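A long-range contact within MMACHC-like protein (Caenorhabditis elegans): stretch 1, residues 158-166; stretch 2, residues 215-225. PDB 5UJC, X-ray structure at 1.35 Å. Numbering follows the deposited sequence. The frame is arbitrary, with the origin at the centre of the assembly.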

# COMPACT_ATOMS: atom_id res chain seq x y z
N THR A 158 28.75 -4.61 -11.16
CA THR A 158 27.66 -3.99 -11.89
C THR A 158 26.36 -4.68 -11.50
O THR A 158 26.05 -5.76 -11.99
CB THR A 158 27.89 -4.09 -13.42
OG1 THR A 158 29.01 -3.28 -13.78
CG2 THR A 158 26.64 -3.63 -14.21
N TRP A 159 25.65 -4.08 -10.55
CA TRP A 159 24.35 -4.58 -10.10
C TRP A 159 23.50 -3.37 -9.64
O TRP A 159 24.01 -2.53 -8.91
CB TRP A 159 24.50 -5.59 -8.93
CG TRP A 159 23.21 -6.20 -8.55
CD1 TRP A 159 22.64 -7.33 -9.09
CD2 TRP A 159 22.23 -5.65 -7.67
NE1 TRP A 159 21.39 -7.50 -8.60
CE2 TRP A 159 21.10 -6.49 -7.73
CE3 TRP A 159 22.19 -4.52 -6.86
CZ2 TRP A 159 19.97 -6.26 -6.97
CZ3 TRP A 159 21.05 -4.28 -6.11
CH2 TRP A 159 19.96 -5.15 -6.16
N PRO A 160 22.21 -3.31 -10.01
CA PRO A 160 21.54 -4.29 -10.87
C PRO A 160 22.01 -4.21 -12.31
O PRO A 160 22.63 -3.23 -12.69
CB PRO A 160 20.06 -3.89 -10.78
CG PRO A 160 20.08 -2.46 -10.40
CD PRO A 160 21.26 -2.29 -9.51
N PRO A 161 21.69 -5.25 -13.12
CA PRO A 161 21.87 -5.18 -14.57
C PRO A 161 21.23 -3.92 -15.15
O PRO A 161 20.26 -3.40 -14.58
CB PRO A 161 21.14 -6.43 -15.07
CG PRO A 161 21.13 -7.37 -13.92
CD PRO A 161 21.07 -6.52 -12.69
N ALA A 162 21.77 -3.43 -16.26
CA ALA A 162 21.14 -2.33 -17.00
C ALA A 162 20.37 -2.89 -18.18
O ALA A 162 20.77 -3.89 -18.77
CB ALA A 162 22.18 -1.34 -17.48
N GLY A 163 19.25 -2.25 -18.50
CA GLY A 163 18.49 -2.55 -19.73
C GLY A 163 17.83 -3.92 -19.74
O GLY A 163 17.66 -4.51 -20.80
N ARG A 164 17.43 -4.42 -18.57
CA ARG A 164 16.72 -5.70 -18.48
C ARG A 164 15.20 -5.50 -18.52
O ARG A 164 14.44 -6.46 -18.69
CB ARG A 164 17.12 -6.47 -17.21
CG ARG A 164 18.44 -7.23 -17.32
CD ARG A 164 18.29 -8.52 -18.11
NE ARG A 164 17.31 -9.43 -17.49
CZ ARG A 164 17.56 -10.23 -16.45
NH1 ARG A 164 18.77 -10.27 -15.87
NH2 ARG A 164 16.58 -11.01 -15.97
N MET A 165 14.74 -4.26 -18.36
CA MET A 165 13.32 -3.99 -18.24
C MET A 165 12.82 -3.12 -19.38
O MET A 165 13.62 -2.51 -20.12
CB MET A 165 13.01 -3.35 -16.92
CG MET A 165 13.41 -4.23 -15.75
SD MET A 165 13.35 -3.35 -14.22
CE MET A 165 11.58 -3.34 -13.93
N GLY A 166 11.51 -3.10 -19.54
CA GLY A 166 10.88 -2.40 -20.65
C GLY A 166 10.97 -0.89 -20.56
O GLY A 166 11.48 -0.35 -19.55
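Stretch 2, residues 215-225: VRTALEKFNYN

An irregular segment can pack against a helix without any backbone pairing, provided that its side chains find successive turns of one helical face. Residues 158-166 of this MMACHC-like protein, which form neither helix nor strand, illustrate the principle against residues 215-225, a stretch of helix that begins earlier in the chain. The two chains run in broadly the same direction: Trp159 meets Arg216, Leu219 and Glu220, while Pro161, Arg164 and Met165 meet residues further along, Asn223 and Tyr224.

Trp159 makes the first anchor. Its NE1 donates a hydrogen bond to Glu220 OE2 (2.8 Å), satisfying the indole's one polar group at the ring edge, while Arg216 CG lies 3.6 Å from Trp159 CZ2, over a face of the six-membered ring in a CH-pi contact. Leu219 CD1 approaches the edge, 3.8 Å from Trp159 CH2. After the cis peptide bond preceding Pro160, Pro161 CD reaches to 3.4 Å from Tyr224 OH, and a water accepts from that hydroxyl while donating to Pro161 O. The CA-to-CB bond of Ala162 points away from the helix, and Gly163, whose positive phi by itself favours glycine, makes no contact with it. Arg164 then returns, laying its guanidinium on the Tyr224 ring as a cation-pi stack, with NH2 3.4 Å from Tyr224 CD2. Met165 closes the contact: its CG lies 3.8 Å from Tyr224 CE1, at the ring edge, and its CE 3.6 Å from Asn223 O.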

# COMPACT_ATOMS: atom_id res chain seq x y z
N VAL A 215 18.62 -10.18 -0.41
CA VAL A 215 18.00 -8.92 -0.82
C VAL A 215 18.10 -8.74 -2.31
O VAL A 215 17.11 -8.41 -2.99
CB VAL A 215 18.64 -7.70 -0.09
CG1 VAL A 215 18.07 -6.39 -0.62
CG2 VAL A 215 18.45 -7.81 1.41
N ARG A 216 19.30 -8.99 -2.87
CA ARG A 216 19.46 -8.80 -4.31
C ARG A 216 18.58 -9.78 -5.11
O ARG A 216 17.97 -9.40 -6.10
CB ARG A 216 20.95 -8.90 -4.72
CG ARG A 216 21.79 -7.70 -4.27
CD ARG A 216 23.22 -7.72 -4.83
NE ARG A 216 24.06 -8.54 -4.00
CZ ARG A 216 24.78 -8.11 -2.94
NH1 ARG A 216 25.44 -8.97 -2.22
NH2 ARG A 216 24.82 -6.80 -2.60
N THR A 217 18.46 -11.01 -4.62
CA THR A 217 17.60 -12.00 -5.27
C THR A 217 16.13 -11.55 -5.21
O THR A 217 15.40 -11.64 -6.19
CB THR A 217 17.76 -13.38 -4.65
OG1 THR A 217 19.12 -13.79 -4.79
CG2 THR A 217 16.87 -14.41 -5.34
N ALA A 218 15.71 -11.07 -4.04
CA ALA A 218 14.32 -10.60 -3.87
C ALA A 218 14.02 -9.45 -4.83
O ALA A 218 12.94 -9.41 -5.46
CB ALA A 218 14.09 -10.17 -2.43
N LEU A 219 14.97 -8.52 -4.96
CA LEU A 219 14.77 -7.39 -5.82
C LEU A 219 14.71 -7.79 -7.30
O LEU A 219 13.91 -7.21 -8.07
CB LEU A 219 15.83 -6.31 -5.59
CG LEU A 219 15.73 -5.58 -4.24
CD1 LEU A 219 16.92 -4.70 -3.98
CD2 LEU A 219 14.47 -4.79 -4.18
N GLU A 220 15.51 -8.77 -7.70
CA GLU A 220 15.42 -9.32 -9.05
C GLU A 220 14.08 -10.03 -9.28
O GLU A 220 13.47 -9.85 -10.32
CB GLU A 220 16.59 -10.25 -9.34
CG GLU A 220 17.93 -9.48 -9.44
CD GLU A 220 19.13 -10.35 -9.78
OE1 GLU A 220 18.94 -11.50 -10.19
OE2 GLU A 220 20.28 -9.85 -9.66
N LYS A 221 13.63 -10.83 -8.32
CA LYS A 221 12.35 -11.53 -8.46
C LYS A 221 11.20 -10.53 -8.59
O LYS A 221 10.26 -10.73 -9.35
CB LYS A 221 12.10 -12.46 -7.27
CG LYS A 221 12.90 -13.78 -7.31
CD LYS A 221 12.42 -14.74 -8.41
CE LYS A 221 10.90 -14.95 -8.44
NZ LYS A 221 10.46 -16.12 -9.28
N PHE A 222 11.30 -9.44 -7.85
CA PHE A 222 10.29 -8.38 -7.90
C PHE A 222 10.29 -7.68 -9.27
O PHE A 222 9.26 -7.57 -9.92
CB PHE A 222 10.55 -7.39 -6.77
CG PHE A 222 9.58 -6.21 -6.72
CD1 PHE A 222 8.20 -6.42 -6.71
CD2 PHE A 222 10.06 -4.91 -6.63
CE1 PHE A 222 7.34 -5.35 -6.63
CE2 PHE A 222 9.19 -3.85 -6.53
CZ PHE A 222 7.84 -4.07 -6.52
N ASN A 223 11.44 -7.19 -9.69
CA ASN A 223 11.49 -6.40 -10.91
C ASN A 223 11.30 -7.21 -12.18
O ASN A 223 10.70 -6.72 -13.14
CB ASN A 223 12.76 -5.59 -10.98
CG ASN A 223 12.70 -4.38 -10.07
OD1 ASN A 223 11.95 -3.43 -10.34
ND2 ASN A 223 13.42 -4.44 -8.94
N TYR A 224 11.81 -8.45 -12.19
CA TYR A 224 11.84 -9.28 -13.42
C TYR A 224 10.71 -10.31 -13.49
O TYR A 224 10.40 -10.79 -14.58
CB TYR A 224 13.17 -9.99 -13.54
CG TYR A 224 14.39 -9.08 -13.51
CD1 TYR A 224 14.34 -7.77 -14.00
CD2 TYR A 224 15.62 -9.57 -13.07
CE1 TYR A 224 15.47 -6.97 -14.01
CE2 TYR A 224 16.73 -8.77 -13.07
CZ TYR A 224 16.66 -7.47 -13.53
OH TYR A 224 17.81 -6.71 -13.54
N ASN A 225 10.12 -10.68 -12.34
CA ASN A 225 9.23 -11.85 -12.27
C ASN A 225 8.01 -11.63 -11.40
O ASN A 225 7.40 -12.58 -10.96
CB ASN A 225 10.01 -13.06 -11.73
CG ASN A 225 11.20 -13.42 -12.59
OD1 ASN A 225 12.34 -13.28 -12.17
ND2 ASN A 225 10.94 -13.81 -13.79
O HOH W 1 17.68 -4.04 -14.20